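Local coordinates for protein endoglucanase FnCel5A (Fervidobacterium nodosum, PDB 3NCO) that probably hydrolyses internal beta-1,4-glucosidic bonds of cellulose as a family 5 endoglucanase, at residues L81-V84 with K85-D89; V126-A129 with F130-Y133; Y244-E247 with W248-N252. One frame throughout, in Å; residues are numbered along the deposited sequence.

Overall arrangement
Along the chain the three contacts come in series, none nested in or crossing another, and each joins consecutive residues, so none closes a long loop. Contact 1 lies in helix 78-93, between barrel strands 57-60 and 97-101. Contact 2 follows where helix 112-130 gives way to the turn before strand 137-140. These two touch, their centres 11 Å apart: F130 packs on K85 and V88, Y133 packs on V88, and Y133 OH lies 2.8 Å from D89 OD1, a probable hydrogen bond, tying helix 78-93 to the end of helix 112-130 and the turn after it. Contact 3, in helix 232-252 ahead of strand 256-261, lies about 35 Å from contact 1, centre to centre, across the eight-stranded barrel.

Contact 1 (L81-V84 with K85-D89); sequences LDRV and KHVVD
R83 reaches forward along helix 78-93 to lay its guanidinium against V87, one turn on, and its path can be followed atom by atom. From CB, CG stands anti to the backbone N (chi1 178°), and a bend at chi2 turns the chain toward the second segment. NE then comes 3.8 Å from V87 CG2. At CZ the methyl sits over the centre of one guanidinium face, with R83 CZ to V87 CG2 at 3.6 Å, an apolar cover on a flat charged group. R83 NH1 meets the H86 ring, 3.6 Å from H86 CD2, the guanidinium and ring planes being 20° apart. The polar ends are held elsewhere: NE by a salt bridge to E35, NH2 by I42 O, and H86 NE2 by D44. A positive charge on H86 would probably be disfavoured by the guanidinium, though D44 could offset this.

Elsewhere on the helix, L81 CG touches K85 CD at 4.1 Å, and V84 CG1 is 4.3 Å from V88 CG2 on the buried side, where V84 also meets I62 and W64. Four i to i+4 backbone bonds join the two segments, among them V88 N to V84 O at 2.8 Å with an N-H...O angle of 173°. This is regular alpha-helix, the connecting helix of a beta-alpha-beta unit in the TIM barrel.

Contact 2 (V126-A129 with F130-Y133); sequences VAQA and FKDY
F130 and V126 meet by both backbone and side chain where helix 112-130 runs out. Among the backbone bonds, F130 N donates to V126 O at 2.9 Å, whereas K131 N reaches Q128 O only at 3.4 Å, a weak bond. The shift from an i+4 to an i+3 acceptor accompanies the type I turn F130-Y133. A water continues the polar path, donating to A129 O (2.9 Å) and accepting from D132 N.

The apolar packing centres on the F130 ring, whose CD2 lies 3.7 Å from V126 CG1. With CG beside its own backbone N (chi1 -74°), the ring turns one edge toward V126 O, nearly in the ring plane. It also presents its edge to one face of Y133, with F130 CD1 3.4 Å above the plane of the Y133 ring, over its centre. The Q128 amide packs alongside the aliphatic chain of K131, both pointing the same way, Q128 NE2 3.3 Å from K131 CE.

The ionic contact is a salt bridge. A final bend at chi4 (60°) brings K131 NZ to D132 OD2 at 2.8 Å, on the syn side of that oxygen but 29° out of the carboxylate plane. An alanine in place of K131 would probably leave the D132 carboxylate without its mate and the Q128 amide without its aliphatic neighbour. The chemistry thus implies a helix end closed by a water-bridged turn, with the buried F130 ring packed on V126 and a K131-D132 ion pair on the turn.

Contact 3 (Y244-E247 with W248-N252); sequences YVSE and WAKKN
The last turns of helix 232-252, one of the outer helices of the TIM barrel and the one leading toward strand 256-261, bring S246 and K250 together one turn apart. The evidence for regular helix is the set of four i to i+4 backbone bonds that join the segments. W248 N to Y244 O, at 3.2 Å, is the longest of the set. A249 N to V245 O is shorter, at 2.8 Å. K250 N to S246 O is close to straight, with an N-H...O angle of 164°, and K251 N to E247 O is the last of the four, the pattern continuing with N252 N to W248 O.

On the barrel side, V245 and A249 both pack on I256 of the following strand, and V245 also meets F202. A249 CB lies 3.4 Å from V245 O, so the small side chain sits close against the preceding turn. W248, its CG anti to the backbone N (chi1 -180°), meets V187 and V200 of the surrounding fold. Y244 likewise touches V187, and its hydroxyl is hydrogen-bonded to R188.

The more polar flank belongs to S246 and K250. K250 CG lies beside its own backbone N, and from there the extended lysine chain passes S246 O, with K250 CG 3.4 Å from that oxygen, and then the serine hydroxyl, K250 CE 3.7 Å from S246 OG. The ammonium and hydroxyl do not bond directly. One water joins them instead, accepting from K250 NZ at 2.7 Å and lying 2.6 Å from S246 OG.

Contact 1 (L81-V84 with K85-D89)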
loop_
_atom_site.group_PDB
_atom_site.type_symbol
_atom_site.label_atom_id
_atom_site.label_comp_id
_atom_site.label_asym_id
_atom_site.label_seq_id
_atom_site.Cartn_x
_atom_site.Cartn_y
_atom_site.Cartn_z
ATOM N N LEU A 81 13.830 13.082 -6.405
ATOM C CA LEU A 81 14.510 11.934 -5.861
ATOM C C LEU A 81 15.103 12.313 -4.488
ATOM O O LEU A 81 15.001 11.546 -3.508
ATOM C CB LEU A 81 15.640 11.504 -6.820
ATOM C CG LEU A 81 16.436 10.253 -6.372
ATOM C CD1 LEU A 81 15.521 9.037 -6.064
ATOM C CD2 LEU A 81 17.490 9.913 -7.442
ATOM N N ASP A 82 15.682 13.515 -4.398
ATOM C CA ASP A 82 16.268 13.973 -3.130
ATOM C C ASP A 82 15.211 14.050 -2.028
ATOM O O ASP A 82 15.463 13.672 -0.887
ATOM C CB ASP A 82 16.953 15.316 -3.315
ATOM C CG ASP A 82 18.255 15.189 -4.075
ATOM O OD1 ASP A 82 18.717 14.043 -4.293
ATOM O OD2 ASP A 82 18.824 16.251 -4.418
ATOM N N ARG A 83 14.040 14.522 -2.406
ATOM C CA ARG A 83 12.912 14.596 -1.472
ATOM C C ARG A 83 12.522 13.209 -0.950
ATOM O O ARG A 83 12.331 13.030 0.286
ATOM C CB ARG A 83 11.678 15.215 -2.196
ATOM C CG ARG A 83 10.376 15.310 -1.363
ATOM C CD ARG A 83 10.560 16.009 -0.035
ATOM N NE ARG A 83 9.320 15.954 0.719
ATOM C CZ ARG A 83 9.226 16.185 2.024
ATOM N NH1 ARG A 83 10.316 16.519 2.736
ATOM N NH2 ARG A 83 8.014 16.080 2.617
ATOM N N VAL A 84 12.323 12.260 -1.888
ATOM C CA VAL A 84 11.943 10.903 -1.449
ATOM C C VAL A 84 13.041 10.300 -0.527
ATOM O O VAL A 84 12.741 9.656 0.498
ATOM C CB VAL A 84 11.557 9.990 -2.657
ATOM C CG1 VAL A 84 11.183 8.594 -2.197
ATOM C CG2 VAL A 84 10.366 10.577 -3.383
ATOM N N LYS A 85 14.296 10.501 -0.914
ATOM C CA LYS A 85 15.423 9.997 -0.095
ATOM C C LYS A 85 15.379 10.628 1.280
ATOM O O LYS A 85 15.644 9.962 2.296
ATOM C CB LYS A 85 16.784 10.281 -0.726
ATOM C CG LYS A 85 17.119 9.367 -1.870
ATOM C CD LYS A 85 18.299 9.830 -2.705
ATOM C CE LYS A 85 19.650 9.393 -2.145
ATOM N NZ LYS A 85 20.702 9.642 -3.205
ATOM N N HIS A 86 15.098 11.923 1.327
ATOM C CA HIS A 86 14.971 12.567 2.635
ATOM C C HIS A 86 13.860 11.933 3.478
ATOM O O HIS A 86 14.037 11.609 4.655
ATOM C CB HIS A 86 14.731 14.062 2.506
ATOM C CG HIS A 86 14.351 14.702 3.803
ATOM N ND1 HIS A 86 15.281 15.001 4.785
ATOM C CD2 HIS A 86 13.139 15.013 4.317
ATOM C CE1 HIS A 86 14.653 15.524 5.832
ATOM N NE2 HIS A 86 13.348 15.542 5.571
ATOM N N VAL A 87 12.705 11.696 2.837
ATOM C CA VAL A 87 11.562 11.176 3.576
ATOM C C VAL A 87 11.818 9.729 4.058
ATOM O O VAL A 87 11.415 9.322 5.155
ATOM C CB VAL A 87 10.313 11.253 2.651
ATOM C CG1 VAL A 87 9.220 10.394 3.134
ATOM C CG2 VAL A 87 9.862 12.690 2.538
ATOM N N VAL A 88 12.417 8.913 3.206
ATOM C CA VAL A 88 12.820 7.553 3.631
ATOM C C VAL A 88 13.825 7.591 4.763
ATOM O O VAL A 88 13.685 6.814 5.728
ATOM C CB VAL A 88 13.593 6.876 2.544
ATOM C CG1 VAL A 88 14.111 5.522 3.025
ATOM C CG2 VAL A 88 12.628 6.633 1.403
ATOM N N ASP A 89 14.799 8.506 4.664
ATOM C CA ASP A 89 15.829 8.653 5.705
ATOM C C ASP A 89 15.201 8.933 7.069
ATOM O O ASP A 89 15.547 8.302 8.076
ATOM C CB ASP A 89 16.786 9.805 5.376
ATOM C CG ASP A 89 17.772 9.475 4.273
ATOM O OD1 ASP A 89 17.934 8.291 3.930
ATOM O OD2 ASP A 89 18.408 10.447 3.787
#

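Contact 2 (V126-A129 with F130-Y133)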
loop_
_atom_site.group_PDB
_atom_site.type_symbol
_atom_site.label_atom_id
_atom_site.label_comp_id
_atom_site.label_asym_id
_atom_site.label_seq_id
_atom_site.Cartn_x
_atom_site.Cartn_y
_atom_site.Cartn_z
ATOM N N VAL A 126 15.166 4.119 -9.310
ATOM C CA VAL A 126 14.863 4.110 -7.877
ATOM C C VAL A 126 15.682 3.000 -7.196
ATOM O O VAL A 126 16.347 3.243 -6.136
ATOM C CB VAL A 126 13.378 3.887 -7.611
ATOM C CG1 VAL A 126 13.137 3.839 -6.074
ATOM C CG2 VAL A 126 12.526 4.983 -8.280
ATOM N N ALA A 127 15.737 1.834 -7.830
ATOM C CA ALA A 127 16.587 0.757 -7.318
ATOM C C ALA A 127 18.042 1.181 -7.248
ATOM O O ALA A 127 18.778 0.850 -6.290
ATOM C CB ALA A 127 16.445 -0.545 -8.157
ATOM N N GLN A 128 18.544 1.861 -8.290
ATOM C CA GLN A 128 19.943 2.267 -8.230
ATOM C C GLN A 128 20.139 3.223 -7.065
ATOM O O GLN A 128 21.146 3.118 -6.304
ATOM C CB GLN A 128 20.357 2.953 -9.516
ATOM C CG GLN A 128 21.758 3.609 -9.458
ATOM C CD GLN A 128 22.886 2.585 -9.482
ATOM O OE1 GLN A 128 22.738 1.513 -10.049
ATOM N NE2 GLN A 128 24.016 2.919 -8.856
ATOM N N ALA A 129 19.193 4.148 -6.899
ATOM C CA ALA A 129 19.350 5.212 -5.878
ATOM C C ALA A 129 19.319 4.651 -4.463
ATOM O O ALA A 129 20.066 5.133 -3.567
ATOM C CB ALA A 129 18.339 6.323 -6.058
ATOM N N PHE A 130 18.495 3.616 -4.260
ATOM C CA PHE A 130 18.307 3.076 -2.899
ATOM C C PHE A 130 19.094 1.772 -2.636
ATOM O O PHE A 130 18.951 1.165 -1.597
ATOM C CB PHE A 130 16.790 2.910 -2.628
ATOM C CG PHE A 130 16.099 4.232 -2.388
ATOM C CD1 PHE A 130 16.129 4.811 -1.119
ATOM C CD2 PHE A 130 15.430 4.890 -3.419
ATOM C CE1 PHE A 130 15.475 6.054 -0.876
ATOM C CE2 PHE A 130 14.770 6.126 -3.209
ATOM C CZ PHE A 130 14.777 6.695 -1.918
ATOM N N LYS A 131 19.998 1.407 -3.555
ATOM C CA LYS A 131 20.582 0.054 -3.509
ATOM C C LYS A 131 21.271 -0.305 -2.187
ATOM O O LYS A 131 21.242 -1.471 -1.758
ATOM C CB LYS A 131 21.518 -0.178 -4.712
ATOM C CG LYS A 131 22.808 0.616 -4.692
ATOM C CD LYS A 131 23.550 0.390 -6.006
ATOM C CE LYS A 131 24.836 1.222 -6.094
ATOM N NZ LYS A 131 25.832 0.930 -5.025
ATOM N N ASP A 132 21.863 0.701 -1.542
ATOM C CA ASP A 132 22.689 0.462 -0.363
ATOM C C ASP A 132 21.893 0.731 0.925
ATOM O O ASP A 132 22.470 0.697 2.012
ATOM C CB ASP A 132 23.973 1.309 -0.418
ATOM C CG ASP A 132 24.908 0.876 -1.572
ATOM O OD1 ASP A 132 25.111 -0.342 -1.722
ATOM O OD2 ASP A 132 25.430 1.743 -2.325
ATOM N N TYR A 133 20.604 1.035 0.803
ATOM C CA TYR A 133 19.780 1.290 1.984
ATOM C C TYR A 133 19.575 0.012 2.786
ATOM O O TYR A 133 19.564 -1.077 2.206
ATOM C CB TYR A 133 18.421 1.895 1.555
ATOM C CG TYR A 133 18.446 3.404 1.502
ATOM C CD1 TYR A 133 19.237 4.070 0.569
ATOM C CD2 TYR A 133 17.664 4.151 2.362
ATOM C CE1 TYR A 133 19.279 5.467 0.498
ATOM C CE2 TYR A 133 17.679 5.537 2.315
ATOM C CZ TYR A 133 18.499 6.204 1.381
ATOM O OH TYR A 133 18.550 7.593 1.284
HETATM O O HOH W 1 21.871 3.615 -1.939
#

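Contact 3 (Y244-E247 with W248-N252)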
loop_
_atom_site.group_PDB
_atom_site.type_symbol
_atom_site.label_atom_id
_atom_site.label_comp_id
_atom_site.label_asym_id
_atom_site.label_seq_id
_atom_site.Cartn_x
_atom_site.Cartn_y
_atom_site.Cartn_z
ATOM N N TYR A 244 -10.106 -16.928 1.464
ATOM C CA TYR A 244 -9.800 -17.163 0.082
ATOM C C TYR A 244 -8.372 -16.729 -0.232
ATOM O O TYR A 244 -7.636 -17.457 -0.914
ATOM C CB TYR A 244 -10.818 -16.407 -0.784
ATOM C CG TYR A 244 -10.658 -16.555 -2.267
ATOM C CD1 TYR A 244 -11.041 -17.729 -2.901
ATOM C CD2 TYR A 244 -10.218 -15.481 -3.052
ATOM C CE1 TYR A 244 -10.940 -17.867 -4.265
ATOM C CE2 TYR A 244 -10.086 -15.638 -4.482
ATOM C CZ TYR A 244 -10.473 -16.851 -5.036
ATOM O OH TYR A 244 -10.422 -17.083 -6.402
ATOM N N VAL A 245 -7.966 -15.542 0.250
ATOM C CA VAL A 245 -6.575 -15.078 -0.026
ATOM C C VAL A 245 -5.545 -15.967 0.687
ATOM O O VAL A 245 -4.497 -16.293 0.094
ATOM C CB VAL A 245 -6.386 -13.622 0.388
ATOM C CG1 VAL A 245 -4.904 -13.116 0.162
ATOM C CG2 VAL A 245 -7.419 -12.710 -0.418
ATOM N N SER A 246 -5.844 -16.326 1.929
ATOM C CA SER A 246 -4.965 -17.165 2.700
ATOM C C SER A 246 -4.779 -18.524 2.051
ATOM O O SER A 246 -3.655 -19.012 1.918
ATOM C CB SER A 246 -5.541 -17.312 4.123
ATOM O OG SER A 246 -4.875 -18.355 4.796
ATOM N N GLU A 247 -5.867 -19.162 1.612
ATOM C CA GLU A 247 -5.671 -20.461 0.947
ATOM C C GLU A 247 -4.804 -20.338 -0.324
ATOM O O GLU A 247 -3.915 -21.186 -0.593
ATOM C CB GLU A 247 -7.035 -21.107 0.626
ATOM C CG GLU A 247 -7.875 -21.409 1.890
ATOM C CD GLU A 247 -9.293 -21.933 1.586
ATOM O OE1 GLU A 247 -9.782 -21.761 0.429
ATOM O OE2 GLU A 247 -9.933 -22.507 2.509
ATOM N N TRP A 248 -5.050 -19.294 -1.104
ATOM C CA TRP A 248 -4.198 -19.049 -2.287
ATOM C C TRP A 248 -2.725 -18.826 -1.926
ATOM O O TRP A 248 -1.831 -19.402 -2.560
ATOM C CB TRP A 248 -4.762 -17.863 -3.121
ATOM C CG TRP A 248 -3.955 -17.564 -4.329
ATOM C CD1 TRP A 248 -4.132 -18.067 -5.578
ATOM C CD2 TRP A 248 -2.811 -16.691 -4.405
ATOM N NE1 TRP A 248 -3.170 -17.575 -6.437
ATOM C CE2 TRP A 248 -2.348 -16.714 -5.748
ATOM C CE3 TRP A 248 -2.139 -15.868 -3.466
ATOM C CZ2 TRP A 248 -1.234 -15.931 -6.198
ATOM C CZ3 TRP A 248 -1.019 -15.113 -3.907
ATOM C CH2 TRP A 248 -0.594 -15.143 -5.261
ATOM N N ALA A 249 -2.489 -17.969 -0.926
ATOM C CA ALA A 249 -1.113 -17.671 -0.539
ATOM C C ALA A 249 -0.367 -18.920 -0.008
ATOM O O ALA A 249 0.856 -19.076 -0.255
ATOM C CB ALA A 249 -1.099 -16.551 0.456
ATOM N N LYS A 250 -1.066 -19.752 0.764
ATOM C CA LYS A 250 -0.423 -20.966 1.265
ATOM C C LYS A 250 -0.080 -21.893 0.090
ATOM O O LYS A 250 0.973 -22.557 0.073
ATOM C CB LYS A 250 -1.357 -21.675 2.222
ATOM C CG LYS A 250 -1.483 -20.993 3.565
ATOM C CD LYS A 250 -2.650 -21.727 4.134
ATOM C CE LYS A 250 -2.949 -21.391 5.511
ATOM N NZ LYS A 250 -4.143 -22.297 5.710
ATOM N N LYS A 251 -1.014 -21.996 -0.874
ATOM C CA LYS A 251 -0.773 -22.867 -2.025
ATOM C C LYS A 251 0.399 -22.360 -2.825
ATOM O O LYS A 251 1.153 -23.167 -3.404
ATOM C CB LYS A 251 -2.025 -22.941 -2.901
ATOM C CG LYS A 251 -1.864 -23.862 -4.098
ATOM C CD LYS A 251 -3.081 -23.855 -4.983
ATOM C CE LYS A 251 -2.865 -24.815 -6.180
ATOM N NZ LYS A 251 -2.251 -26.088 -5.769
ATOM N N ASN A 252 0.560 -21.023 -2.863
ATOM C CA ASN A 252 1.600 -20.386 -3.689
ATOM C C ASN A 252 2.873 -19.979 -2.917
ATOM O O ASN A 252 3.843 -19.390 -3.474
ATOM C CB ASN A 252 1.017 -19.214 -4.482
ATOM C CG ASN A 252 0.065 -19.716 -5.560
ATOM O OD1 ASN A 252 -1.145 -19.788 -5.350
ATOM N ND2 ASN A 252 0.614 -20.123 -6.669
HETATM O O HOH W 2 -5.845 -20.240 6.251
#